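PDB 5A7V: putative glycosidase ph117-related from Bacteroides thetaiotaomicron, which probably acts on beta-mannosidic linkages as a family GH130 enzyme and binds mannose sugars in its pocket. Local coordinates for residues Tyr360-Cys365 against Val370-Tyr375. Residues are numbered along the deposited sequence; the frame is centred on the assembly and turned at random.
Sequences YLYYGC and VGMAIY
Tyr363 lays its ring over the backbone of Gly371, whose CA sits 4.0 Å from the ring centroid in a CH-pi contact, while Gly371 O lies above it near the rim. The tyrosine reaches across because its CG is wedged between the backbone N and the carbonyl carbon (chi1 55°), and since Gly371 carries no side chain, the ring can rest flat on the main chain. Cys365 SG closes in on the same glycine, 3.6 Å from Gly371 N. Two reciprocal pairs of hydrogen bonds join the backbones, Leu361 with Ala373 and Tyr363 with Gly371; Leu361 N to Ala373 O (2.8 Å) and Gly371 N to Tyr363 O (2.9 Å) are both nearly straight. These are the arms of a beta hairpin that, with strand 347-355, makes up a three-stranded sheet, consistent with part of a blade of the five-bladed propeller of GH130 enzymes; 369-375 is an outermost strand. On the face carrying Tyr360, Tyr362, Met372 and Ile374, Met372 CB lies 3.5 Å from Tyr362 CE1, and bends at chi2 and chi3 carry its CE along the sheet to 3.7 Å from Tyr360 CD2. Ile374 CD1 meets the Tyr360 ring farther out, 3.7 Å from CE2. Strand 87-95 packs against Tyr360 and Tyr362, whose hydroxyl bonds to Gly117 O. The Tyr363 hydroxyl is hydrogen-bonded to Glu337 OE2, with Phe330 edge-to-face against its ring, and Met372 N bonds to Asn49 OD1.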
loop_
_atom_site.group_PDB
_atom_site.type_symbol
_atom_site.label_atom_id
_atom_site.label_comp_id
_atom_site.label_asym_id
_atom_site.label_seq_id
_atom_site.Cartn_x
_atom_site.Cartn_y
_atom_site.Cartn_z
ATOM N N TYR A 360 -3.678 2.693 13.005
ATOM C CA TYR A 360 -4.367 3.534 12.034
ATOM C C TYR A 360 -4.035 3.047 10.636
ATOM O O TYR A 360 -2.879 2.991 10.255
ATOM C CB TYR A 360 -3.954 4.999 12.196
ATOM C CG TYR A 360 -4.439 5.641 13.475
ATOM C CD1 TYR A 360 -3.871 5.343 14.708
ATOM C CD2 TYR A 360 -5.443 6.599 13.469
ATOM C CE1 TYR A 360 -4.355 5.926 15.879
ATOM C CE2 TYR A 360 -5.881 7.203 14.633
ATOM C CZ TYR A 360 -5.345 6.863 15.843
ATOM O OH TYR A 360 -5.803 7.469 17.023
ATOM N N LEU A 361 -5.070 2.637 9.884
ATOM C CA LEU A 361 -4.953 2.097 8.524
ATOM C C LEU A 361 -5.381 3.142 7.522
ATOM O O LEU A 361 -6.461 3.747 7.710
ATOM C CB LEU A 361 -5.876 0.876 8.437
ATOM C CG LEU A 361 -5.874 0.104 7.115
ATOM C CD1 LEU A 361 -4.568 -0.586 6.838
ATOM C CD2 LEU A 361 -7.010 -0.893 7.155
ATOM N N TYR A 362 -4.590 3.331 6.475
ATOM C CA TYR A 362 -4.865 4.307 5.407
ATOM C C TYR A 362 -4.934 3.576 4.084
ATOM O O TYR A 362 -4.093 2.708 3.796
ATOM C CB TYR A 362 -3.787 5.431 5.378
ATOM C CG TYR A 362 -3.897 6.275 6.642
ATOM C CD1 TYR A 362 -4.767 7.329 6.700
ATOM C CD2 TYR A 362 -3.138 5.996 7.777
ATOM C CE1 TYR A 362 -4.949 8.069 7.863
ATOM C CE2 TYR A 362 -3.336 6.707 8.942
ATOM C CZ TYR A 362 -4.248 7.737 8.997
ATOM O OH TYR A 362 -4.457 8.405 10.187
ATOM N N TYR A 363 -5.966 3.896 3.297
ATOM C CA TYR A 363 -6.253 3.131 2.103
ATOM C C TYR A 363 -6.830 4.017 0.994
ATOM O O TYR A 363 -7.465 5.054 1.250
ATOM C CB TYR A 363 -7.190 1.945 2.416
ATOM C CG TYR A 363 -8.466 2.329 3.084
ATOM C CD1 TYR A 363 -8.576 2.459 4.447
ATOM C CD2 TYR A 363 -9.644 2.549 2.322
ATOM C CE1 TYR A 363 -9.801 2.820 5.050
ATOM C CE2 TYR A 363 -10.828 2.884 2.921
ATOM C CZ TYR A 363 -10.939 2.985 4.274
ATOM O OH TYR A 363 -12.122 3.299 4.901
ATOM N N GLY A 364 -6.608 3.584 -0.248
ATOM C CA GLY A 364 -7.334 4.180 -1.387
ATOM C C GLY A 364 -8.776 3.696 -1.470
ATOM O O GLY A 364 -9.047 2.523 -1.218
ATOM N N CYS A 365 -9.642 4.628 -1.848
ATOM C CA CYS A 365 -11.072 4.334 -2.037
ATOM C C CYS A 365 -11.391 4.439 -3.514
ATOM O O CYS A 365 -11.511 5.565 -4.043
ATOM C CB CYS A 365 -11.914 5.345 -1.275
ATOM S SG CYS A 365 -11.651 5.356 0.535
ATOM N N VAL A 370 -8.971 9.082 -0.229
ATOM C CA VAL A 370 -8.246 8.398 0.857
ATOM C C VAL A 370 -9.185 8.179 2.035
ATOM O O VAL A 370 -9.852 9.136 2.494
ATOM C CB VAL A 370 -7.020 9.211 1.357
ATOM C CG1 VAL A 370 -6.331 8.511 2.543
ATOM C CG2 VAL A 370 -6.025 9.416 0.213
ATOM N N GLY A 371 -9.202 6.951 2.552
ATOM C CA GLY A 371 -9.960 6.615 3.740
ATOM C C GLY A 371 -9.034 6.149 4.845
ATOM O O GLY A 371 -7.869 5.768 4.602
ATOM N N MET A 372 -9.584 6.127 6.058
ATOM C CA MET A 372 -8.883 5.583 7.203
ATOM C C MET A 372 -9.800 4.731 8.072
ATOM O O MET A 372 -11.050 4.881 8.036
ATOM C CB MET A 372 -8.152 6.688 7.948
ATOM C CG MET A 372 -8.994 7.676 8.623
ATOM S SD MET A 372 -9.682 7.175 10.206
ATOM C CE MET A 372 -8.320 6.584 11.088
ATOM N N ALA A 373 -9.188 3.873 8.882
ATOM C CA ALA A 373 -9.930 3.085 9.882
ATOM C C ALA A 373 -8.963 2.712 11.029
ATOM O O ALA A 373 -7.725 2.735 10.818
ATOM C CB ALA A 373 -10.533 1.831 9.233
ATOM N N ILE A 374 -9.499 2.414 12.205
ATOM C CA ILE A 374 -8.681 2.205 13.419
ATOM C C ILE A 374 -8.943 0.820 13.996
ATOM O O ILE A 374 -10.103 0.455 14.260
ATOM C CB ILE A 374 -8.960 3.269 14.500
ATOM C CG1 ILE A 374 -8.806 4.684 13.961
ATOM C CG2 ILE A 374 -8.040 3.034 15.718
ATOM C CD1 ILE A 374 -9.237 5.775 14.925
ATOM N N TYR A 375 -7.869 0.063 14.242
ATOM C CA TYR A 375 -7.897 -1.165 15.033
ATOM C C TYR A 375 -7.340 -0.808 16.407
ATOM O O TYR A 375 -6.153 -0.426 16.537
ATOM C CB TYR A 375 -7.075 -2.271 14.370
ATOM C CG TYR A 375 -6.678 -3.419 15.261
ATOM C CD1 TYR A 375 -7.597 -4.050 16.089
ATOM C CD2 TYR A 375 -5.346 -3.879 15.274
ATOM C CE1 TYR A 375 -7.206 -5.114 16.895
ATOM C CE2 TYR A 375 -4.971 -4.929 16.073
ATOM C CZ TYR A 375 -5.857 -5.536 16.901
ATOM O OH TYR A 375 -5.446 -6.594 17.647
#